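Local coordinates for conserved exported protein (PDB 3CLW) that is of uncharacterised function but probably hydrolyses O-glycosidic bonds as a family 30-like glycoside hydrolase, at residues V338-H343 / I443-E448; L393-N398 / R489-I494; V464-I469 / Q485-S490. All coordinates share one frame; numbering follows the deposited sequence.

Interaction 1 of 3, residues V338-H343 / I443-E448; sequences VARIIH and INYSKE
Tyr445 OH sits over the centre of the Arg340 guanidinium, 3.4 Å above its plane. Its hydrogen bond goes elsewhere, to Glu321 OE2. The contact joins helix 328-347 of the TIM barrel expected of glycoside hydrolase family 30 to the end of strand 438-444 in the beta domain beside it. The guanidinium and the Tyr445 ring stack nearly flat, with planes 15° apart and centres 4.5 Å apart. The overlap is offset: Arg340 CZ lies 3.8 Å from Tyr445 CZ, so the phenol end of the ring carries it. A bend at chi3 (72°) sets NE where the guanidinium can lie over the ring. Arg340 NH2 is 3.5 Å from Tyr445 OH, too badly angled for a hydrogen bond, since OH lies over the guanidinium face. NH2 instead makes a salt bridge with Glu321 OE1, and NH1 bonds to Ala424 O. Glu321 therefore holds both stacked groups, one through each carboxylate oxygen.

Beside the stack the chemistry turns apolar. Ile443 reaches the helix with its tip alone. CD1 lies 3.9 Å from Ala339 CB and 3.8 Å from His343 CB, so it fits between residues one turn apart. Tyr399 of helix 391-400 touches both Ile443 and His343. The same methyl, Ile443 CD1, comes to 3.2 Å from Ala339 O, the carbonyl that accepts the helical bond from His343 N.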
loop_
_atom_site.group_PDB
_atom_site.type_symbol
_atom_site.label_atom_id
_atom_site.label_comp_id
_atom_site.label_asym_id
_atom_site.label_seq_id
_atom_site.Cartn_x
_atom_site.Cartn_y
_atom_site.Cartn_z
ATOM N N VAL A 338 -8.782 6.906 7.411
ATOM C CA VAL A 338 -7.639 6.290 6.766
ATOM C C VAL A 338 -6.377 7.014 7.168
ATOM O O VAL A 338 -5.379 6.378 7.403
ATOM C CB VAL A 338 -7.782 6.225 5.225
ATOM C CG1 VAL A 338 -6.566 5.588 4.600
ATOM C CG2 VAL A 338 -9.011 5.435 4.829
ATOM N N ALA A 339 -6.419 8.342 7.258
ATOM C CA ALA A 339 -5.265 9.086 7.761
ATOM C C ALA A 339 -4.829 8.589 9.159
ATOM O O ALA A 339 -3.673 8.637 9.495
ATOM C CB ALA A 339 -5.535 10.561 7.777
ATOM N N ARG A 340 -5.779 8.130 9.960
ATOM C CA ARG A 340 -5.498 7.575 11.292
ATOM C C ARG A 340 -4.777 6.219 11.197
ATOM O O ARG A 340 -3.817 5.966 11.937
ATOM C CB ARG A 340 -6.805 7.420 12.089
ATOM C CG ARG A 340 -6.599 6.701 13.438
ATOM C CD ARG A 340 -7.793 6.854 14.358
ATOM N NE ARG A 340 -8.917 6.065 13.884
ATOM C CZ ARG A 340 -10.027 5.897 14.588
ATOM N NH1 ARG A 340 -10.151 6.480 15.787
ATOM N NH2 ARG A 340 -11.008 5.148 14.110
ATOM N N ILE A 341 -5.220 5.367 10.272
ATOM C CA ILE A 341 -4.470 4.162 9.986
ATOM C C ILE A 341 -3.036 4.515 9.611
ATOM O O ILE A 341 -2.091 3.913 10.150
ATOM C CB ILE A 341 -5.078 3.305 8.870
ATOM C CG1 ILE A 341 -6.493 2.877 9.225
ATOM C CG2 ILE A 341 -4.218 2.050 8.654
ATOM C CD1 ILE A 341 -7.320 2.440 8.034
ATOM N N ILE A 342 -2.874 5.497 8.721
ATOM C CA ILE A 342 -1.540 5.858 8.268
ATOM C C ILE A 342 -0.650 6.292 9.438
ATOM O O ILE A 342 0.475 5.773 9.600
ATOM C CB ILE A 342 -1.540 6.927 7.137
ATOM C CG1 ILE A 342 -2.150 6.340 5.858
ATOM C CG2 ILE A 342 -0.086 7.437 6.851
ATOM C CD1 ILE A 342 -2.436 7.355 4.724
ATOM N N HIS A 343 -1.157 7.232 10.240
ATOM C CA HIS A 343 -0.391 7.758 11.353
ATOM C C HIS A 343 0.092 6.663 12.319
ATOM O O HIS A 343 1.244 6.651 12.725
ATOM C CB HIS A 343 -1.210 8.772 12.118
ATOM C CG HIS A 343 -0.586 9.176 13.413
ATOM N ND1 HIS A 343 0.331 10.199 13.507
ATOM C CD2 HIS A 343 -0.727 8.679 14.662
ATOM C CE1 HIS A 343 0.719 10.319 14.763
ATOM N NE2 HIS A 343 0.097 9.403 15.478
ATOM N N ILE A 443 -3.151 15.299 12.593
ATOM C CA ILE A 443 -4.563 14.979 12.397
ATOM C C ILE A 443 -5.356 15.477 13.569
ATOM O O ILE A 443 -5.106 15.053 14.704
ATOM C CB ILE A 443 -4.824 13.458 12.258
ATOM C CG1 ILE A 443 -3.896 12.846 11.208
ATOM C CG2 ILE A 443 -6.317 13.193 11.950
ATOM C CD1 ILE A 443 -3.864 11.333 11.249
ATOM N N ASN A 444 -6.321 16.358 13.288
ATOM C CA ASN A 444 -7.295 16.767 14.285
ATOM C C ASN A 444 -8.585 15.952 14.162
ATOM O O ASN A 444 -9.500 16.289 13.388
ATOM C CB ASN A 444 -7.579 18.271 14.215
ATOM C CG ASN A 444 -8.426 18.759 15.397
ATOM O OD1 ASN A 444 -8.974 17.963 16.156
ATOM N ND2 ASN A 444 -8.532 20.064 15.545
ATOM N N TYR A 445 -8.649 14.879 14.955
ATOM C CA TYR A 445 -9.725 13.900 14.838
ATOM C C TYR A 445 -10.944 14.359 15.611
ATOM O O TYR A 445 -12.036 13.825 15.415
ATOM C CB TYR A 445 -9.267 12.527 15.343
ATOM C CG TYR A 445 -9.987 11.374 14.691
ATOM C CD1 TYR A 445 -9.588 10.910 13.436
ATOM C CD2 TYR A 445 -11.072 10.757 15.313
ATOM C CE1 TYR A 445 -10.230 9.862 12.817
ATOM C CE2 TYR A 445 -11.746 9.715 14.691
ATOM C CZ TYR A 445 -11.302 9.263 13.438
ATOM O OH TYR A 445 -11.941 8.225 12.794
ATOM N N SER A 446 -10.748 15.338 16.499
ATOM C CA SER A 446 -11.809 15.816 17.388
ATOM C C SER A 446 -12.736 16.764 16.640
ATOM O O SER A 446 -12.412 17.227 15.534
ATOM C CB SER A 446 -11.205 16.556 18.588
ATOM O OG SER A 446 -10.806 17.869 18.207
ATOM N N LYS A 447 -13.874 17.072 17.258
ATOM C CA LYS A 447 -14.831 18.042 16.710
ATOM C C LYS A 447 -14.563 19.483 17.136
ATOM O O LYS A 447 -15.384 20.377 16.872
ATOM C CB LYS A 447 -16.254 17.664 17.094
ATOM C CG LYS A 447 -16.827 16.510 16.318
ATOM C CD LYS A 447 -18.109 16.028 16.972
ATOM C CE LYS A 447 -17.833 14.941 18.001
ATOM N NZ LYS A 447 -19.031 14.053 18.150
ATOM N N GLU A 448 -13.409 19.723 17.748
ATOM C CA GLU A 448 -13.038 21.056 18.196
ATOM C C GLU A 448 -11.762 21.537 17.522
ATOM O O GLU A 448 -10.784 20.795 17.436
ATOM C CB GLU A 448 -12.849 21.083 19.728
#

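Interaction 2 of 3, residues L393-N398 / R489-I494; sequences LWTTAN and RSVATI
Asn398 and Thr493 meet where helix 391-400 lies against strand 490-495 of the beta domain, a helix-on-sheet packing. The two short segments run in roughly the same direction, at 31°, with axes 8.5 Å apart.

The tight part is at the Asn398 end. Thr493 OG1 lies 2.8 Å from Asn398 O and 2.9 Å from Asn398 OD1. One hydroxyl proton is within reach of both oxygens. The two side chains run alongside each other, pointing opposite ways. OG1 stands anti to the carbonyl carbon of Thr493 (chi1 -56°), which turns it to the helix. Val491 backs the amide: its CG1 is 3.5 Å from Asn398 CG. Asn398 OD1 also lies 3.3 Å from Val491 O, but two acceptors cannot bond. Asn398 ND2 packs on Val491 as well, 3.7 Å from its CB, but finds its polar partners elsewhere. It bonds to Thr467 OG1 on strand 461-467 and makes a weak bond to Trp394 O. Asn398 thus touches polar groups on two neighbouring strands.

The Thr395 end is looser. It rests on methyl contact with no polar bond across it, although it is buried like the Asn398 end. Thr395 turns its hydroxyl away to the helices, where OG1 has Gly335 O and Lys391 O as hydrogen-bond partners. Here Thr395 CG2 meets Val491 CG2 at 3.8 Å, the side chains crossing at about a right angle.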
loop_
_atom_site.group_PDB
_atom_site.type_symbol
_atom_site.label_atom_id
_atom_site.label_comp_id
_atom_site.label_asym_id
_atom_site.label_seq_id
_atom_site.Cartn_x
_atom_site.Cartn_y
_atom_site.Cartn_z
ATOM N N LEU A 393 -7.845 10.455 -0.976
ATOM C CA LEU A 393 -6.709 10.800 -1.809
ATOM C C LEU A 393 -5.944 11.927 -1.138
ATOM O O LEU A 393 -4.735 11.866 -0.992
ATOM C CB LEU A 393 -7.129 11.183 -3.247
ATOM C CG LEU A 393 -5.984 11.425 -4.256
ATOM C CD1 LEU A 393 -6.418 11.198 -5.700
ATOM C CD2 LEU A 393 -5.442 12.840 -4.138
ATOM N N TRP A 394 -6.662 12.961 -0.729
ATOM C CA TRP A 394 -6.033 14.151 -0.164
ATOM C C TRP A 394 -5.371 13.940 1.218
ATOM O O TRP A 394 -4.290 14.477 1.502
ATOM C CB TRP A 394 -7.016 15.328 -0.243
ATOM C CG TRP A 394 -7.409 15.532 -1.688
ATOM C CD1 TRP A 394 -8.647 15.302 -2.258
ATOM C CD2 TRP A 394 -6.535 15.928 -2.771
ATOM N NE1 TRP A 394 -8.582 15.585 -3.607
ATOM C CE2 TRP A 394 -7.302 15.936 -3.946
ATOM C CE3 TRP A 394 -5.165 16.265 -2.850
ATOM C CZ2 TRP A 394 -6.764 16.298 -5.191
ATOM C CZ3 TRP A 394 -4.631 16.593 -4.063
ATOM C CH2 TRP A 394 -5.426 16.602 -5.235
ATOM N N THR A 395 -5.974 13.115 2.052
ATOM C CA THR A 395 -5.378 12.853 3.364
ATOM C C THR A 395 -4.134 11.973 3.232
ATOM O O THR A 395 -3.184 12.142 4.003
ATOM C CB THR A 395 -6.367 12.234 4.367
ATOM O OG1 THR A 395 -6.848 10.980 3.870
ATOM C CG2 THR A 395 -7.548 13.187 4.608
ATOM N N THR A 396 -4.131 11.066 2.253
ATOM C CA THR A 396 -2.902 10.313 1.921
ATOM C C THR A 396 -1.819 11.283 1.458
ATOM O O THR A 396 -0.676 11.222 1.914
ATOM C CB THR A 396 -3.122 9.247 0.827
ATOM O OG1 THR A 396 -4.129 8.333 1.250
ATOM C CG2 THR A 396 -1.845 8.461 0.563
ATOM N N ALA A 397 -2.207 12.192 0.573
ATOM C CA ALA A 397 -1.293 13.201 0.030
ATOM C C ALA A 397 -0.632 14.073 1.097
ATOM O O ALA A 397 0.495 14.477 0.911
ATOM C CB ALA A 397 -2.011 14.074 -1.052
ATOM N N ASN A 398 -1.331 14.357 2.201
ATOM C CA ASN A 398 -0.750 15.084 3.335
ATOM C C ASN A 398 0.563 14.412 3.718
ATOM O O ASN A 398 1.543 15.062 4.068
ATOM C CB ASN A 398 -1.700 15.054 4.557
ATOM C CG ASN A 398 -2.683 16.232 4.578
ATOM O OD1 ASN A 398 -2.360 17.351 5.053
ATOM N ND2 ASN A 398 -3.885 15.990 4.082
ATOM N N ARG A 489 -11.641 18.153 12.685
ATOM C CA ARG A 489 -11.830 17.189 11.598
ATOM C C ARG A 489 -10.975 17.466 10.314
ATOM O O ARG A 489 -11.476 17.463 9.168
ATOM C CB ARG A 489 -13.328 17.032 11.313
ATOM C CG ARG A 489 -14.143 16.678 12.570
ATOM C CD ARG A 489 -13.737 15.306 13.115
ATOM N NE ARG A 489 -14.283 14.247 12.274
ATOM C CZ ARG A 489 -13.954 12.963 12.350
ATOM N NH1 ARG A 489 -13.071 12.548 13.246
ATOM N NH2 ARG A 489 -14.514 12.089 11.512
ATOM N N SER A 490 -9.676 17.665 10.542
ATOM C CA SER A 490 -8.747 18.073 9.499
ATOM C C SER A 490 -7.436 17.320 9.560
ATOM O O SER A 490 -7.072 16.796 10.616
ATOM C CB SER A 490 -8.429 19.554 9.663
ATOM O OG SER A 490 -7.577 19.785 10.779
ATOM N N VAL A 491 -6.719 17.297 8.433
ATOM C CA VAL A 491 -5.316 16.917 8.408
ATOM C C VAL A 491 -4.482 18.084 7.899
ATOM O O VAL A 491 -4.790 18.662 6.866
ATOM C CB VAL A 491 -5.066 15.681 7.523
ATOM C CG1 VAL A 491 -3.673 15.141 7.784
ATOM C CG2 VAL A 491 -6.101 14.621 7.799
ATOM N N ALA A 492 -3.445 18.457 8.635
ATOM C CA ALA A 492 -2.538 19.547 8.205
ATOM C C ALA A 492 -1.150 19.005 8.018
ATOM O O ALA A 492 -0.680 18.223 8.839
ATOM C CB ALA A 492 -2.499 20.673 9.231
ATOM N N THR A 493 -0.510 19.391 6.923
ATOM C CA THR A 493 0.920 19.203 6.795
ATOM C C THR A 493 1.611 20.549 6.939
ATOM O O THR A 493 1.202 21.527 6.294
ATOM C CB THR A 493 1.283 18.560 5.489
ATOM O OG1 THR A 493 0.557 17.337 5.417
ATOM C CG2 THR A 493 2.795 18.254 5.434
ATOM N N ILE A 494 2.642 20.563 7.803
ATOM C CA ILE A 494 3.454 21.733 8.075
ATOM C C ILE A 494 4.890 21.465 7.655
ATOM O O ILE A 494 5.553 20.549 8.179
ATOM C CB ILE A 494 3.367 22.155 9.579
ATOM C CG1 ILE A 494 1.903 22.421 10.004
ATOM C CG2 ILE A 494 4.241 23.379 9.847
ATOM C CD1 ILE A 494 1.266 21.304 10.825
#

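Interaction 3 of 3, residues V464-I469 / Q485-S490; sequences VYLTTI and QLPARS
Leu466 and Pro487 reach toward each other tip to tip. Leu466 belongs to strand 461-467. Pro487 starts the short turn between strands 484-486 and 490-495, and a G1 beta bulge follows at Arg489 and Ser490. The contact lies within the beta domain, where strand 461-467 pairs with 490-495. Leu466 CD2 lies 3.8 Å from Pro487 CG, and its other methyl, CD1, is 3.8 Å from Pro487 CD. The two methyls thus meet neighbouring ring carbons. With Leu466 CG anti to the backbone N (chi1 -162°), the branch reaches toward the proline.

Next to this pair, Thr468 CG2 rests 3.8 Å from Ser490 CB. The backbone adds a CA-H...O contact, with Ser490 CA 3.3 Å from Thr467 O. No direct hydrogen bond joins the two segments. A water does so instead: it accepts from Ile469 N and donates to Arg489 O, at 2.9 Å from each of these two.

The outer layer fixes the turn. Ser490 OG donates to Pro487 O at 2.7 Å, closing the turn on itself. Arg489 has positive phi (57°), the backbone shape of the first bulge position, and together with Ser490 it faces Asn444. Asn444 ND2 also bonds to Leu486 O. The side chain of Arg489 leads away from strand 461-467, to Tyr445 O and Asn333. On the other segment, the loop after the strand is tied down by Thr468: its OG1 takes a hydrogen bond from the backbone N of Asp470.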
loop_
_atom_site.group_PDB
_atom_site.type_symbol
_atom_site.label_atom_id
_atom_site.label_comp_id
_atom_site.label_asym_id
_atom_site.label_seq_id
_atom_site.Cartn_x
_atom_site.Cartn_y
_atom_site.Cartn_z
ATOM N N VAL A 464 1.770 25.677 5.311
ATOM C CA VAL A 464 0.708 24.830 5.787
ATOM C C VAL A 464 -0.149 24.396 4.603
ATOM O O VAL A 464 -0.477 25.214 3.716
ATOM C CB VAL A 464 -0.140 25.540 6.859
ATOM C CG1 VAL A 464 -1.383 24.743 7.197
ATOM C CG2 VAL A 464 0.689 25.805 8.095
ATOM N N TYR A 465 -0.480 23.096 4.602
ATOM C CA TYR A 465 -1.342 22.460 3.601
ATOM C C TYR A 465 -2.425 21.703 4.337
ATOM O O TYR A 465 -2.132 20.930 5.250
ATOM C CB TYR A 465 -0.517 21.530 2.733
ATOM C CG TYR A 465 0.654 22.204 2.075
ATOM C CD1 TYR A 465 0.540 22.752 0.784
ATOM C CD2 TYR A 465 1.889 22.311 2.728
ATOM C CE1 TYR A 465 1.646 23.380 0.168
ATOM C CE2 TYR A 465 2.986 22.925 2.117
ATOM C CZ TYR A 465 2.856 23.470 0.850
ATOM O OH TYR A 465 3.943 24.081 0.239
ATOM N N LEU A 466 -3.676 21.920 3.942
ATOM C CA LEU A 466 -4.833 21.565 4.759
ATOM C C LEU A 466 -5.929 20.832 3.987
ATOM O O LEU A 466 -6.350 21.294 2.910
ATOM C CB LEU A 466 -5.413 22.846 5.359
ATOM C CG LEU A 466 -6.357 22.825 6.552
ATOM C CD1 LEU A 466 -5.679 22.157 7.728
ATOM C CD2 LEU A 466 -6.732 24.241 6.933
ATOM N N THR A 467 -6.355 19.690 4.551
ATOM C CA THR A 467 -7.476 18.884 4.060
ATOM C C THR A 467 -8.621 18.858 5.093
ATOM O O THR A 467 -8.443 18.469 6.243
ATOM C CB THR A 467 -7.045 17.428 3.732
ATOM O OG1 THR A 467 -5.984 17.445 2.781
ATOM C CG2 THR A 467 -8.211 16.624 3.142
ATOM N N THR A 468 -9.793 19.302 4.667
ATOM C CA THR A 468 -10.966 19.307 5.512
ATOM C C THR A 468 -12.162 18.844 4.685
ATOM O O THR A 468 -12.012 18.412 3.524
ATOM C CB THR A 468 -11.286 20.729 6.032
ATOM O OG1 THR A 468 -11.637 21.559 4.920
ATOM C CG2 THR A 468 -10.112 21.324 6.758
ATOM N N ILE A 469 -13.347 18.940 5.284
ATOM C CA ILE A 469 -14.601 18.735 4.551
ATOM C C ILE A 469 -14.692 19.638 3.311
ATOM O O ILE A 469 -15.254 19.234 2.320
ATOM C CB ILE A 469 -15.878 18.870 5.487
ATOM C CG1 ILE A 469 -17.132 18.407 4.758
ATOM C CG2 ILE A 469 -16.059 20.290 5.977
ATOM C CD1 ILE A 469 -18.395 18.394 5.605
ATOM N N GLN A 485 -3.224 26.989 13.720
ATOM C CA GLN A 485 -4.639 26.687 13.929
ATOM C C GLN A 485 -5.045 25.395 13.216
ATOM O O GLN A 485 -4.998 25.313 11.989
ATOM C CB GLN A 485 -5.512 27.854 13.455
ATOM N N LEU A 486 -5.428 24.387 13.993
ATOM C CA LEU A 486 -5.866 23.113 13.444
ATOM C C LEU A 486 -7.385 23.006 13.490
ATOM O O LEU A 486 -7.958 22.825 14.553
ATOM C CB LEU A 486 -5.223 21.935 14.190
ATOM C CG LEU A 486 -3.702 21.860 14.222
ATOM C CD1 LEU A 486 -3.238 20.571 14.925
ATOM C CD2 LEU A 486 -3.109 21.954 12.800
ATOM N N PRO A 487 -8.043 23.081 12.316
ATOM C CA PRO A 487 -9.514 22.997 12.293
ATOM C C PRO A 487 -9.961 21.645 12.812
ATOM O O PRO A 487 -9.213 20.670 12.702
ATOM C CB PRO A 487 -9.855 23.120 10.801
ATOM C CG PRO A 487 -8.626 23.753 10.182
ATOM C CD PRO A 487 -7.478 23.197 10.960
ATOM N N ALA A 488 -11.145 21.586 13.410
ATOM C CA ALA A 488 -11.732 20.308 13.791
ATOM C C ALA A 488 -11.841 19.460 12.537
ATOM O O ALA A 488 -12.073 19.997 11.454
ATOM C CB ALA A 488 -13.096 20.520 14.358
ATOM N N ARG A 489 -11.641 18.153 12.685
ATOM C CA ARG A 489 -11.830 17.189 11.598
ATOM C C ARG A 489 -10.975 17.466 10.314
ATOM O O ARG A 489 -11.476 17.463 9.168
ATOM C CB ARG A 489 -13.328 17.032 11.313
ATOM C CG ARG A 489 -14.143 16.678 12.570
ATOM C CD ARG A 489 -13.737 15.306 13.115
ATOM N NE ARG A 489 -14.283 14.247 12.274
ATOM C CZ ARG A 489 -13.954 12.963 12.350
ATOM N NH1 ARG A 489 -13.071 12.548 13.246
ATOM N NH2 ARG A 489 -14.514 12.089 11.512
ATOM N N SER A 490 -9.676 17.665 10.542
ATOM C CA SER A 490 -8.747 18.073 9.499
ATOM C C SER A 490 -7.436 17.320 9.560
ATOM O O SER A 490 -7.072 16.796 10.616
ATOM C CB SER A 490 -8.429 19.554 9.663
ATOM O OG SER A 490 -7.577 19.785 10.779
HETATM O O HOH W 1 -13.502 19.203 8.169
#

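All three contacts lie on one side of the chain's centre, and their centres lie 7 to 10 Å apart. All are largely buried, but interaction 3 lies farther out and includes partly exposed residues. Interactions 1 and 2 seat two helices, 328-347 and 391-400, on adjacent strands 438-444 and 490-495, and Ala339 packs on Thr395 between them. Interaction 3 stays within the beta domain. Its chemistry follows its place: apolar touches and a bridging water, where interaction 1 has a buried charged stack and interaction 2 a shared hydroxyl. Residues 489-490 belong to both interactions 2 and 3. Backbone pairing of Asn444 with Ser490 ties them to interaction 1.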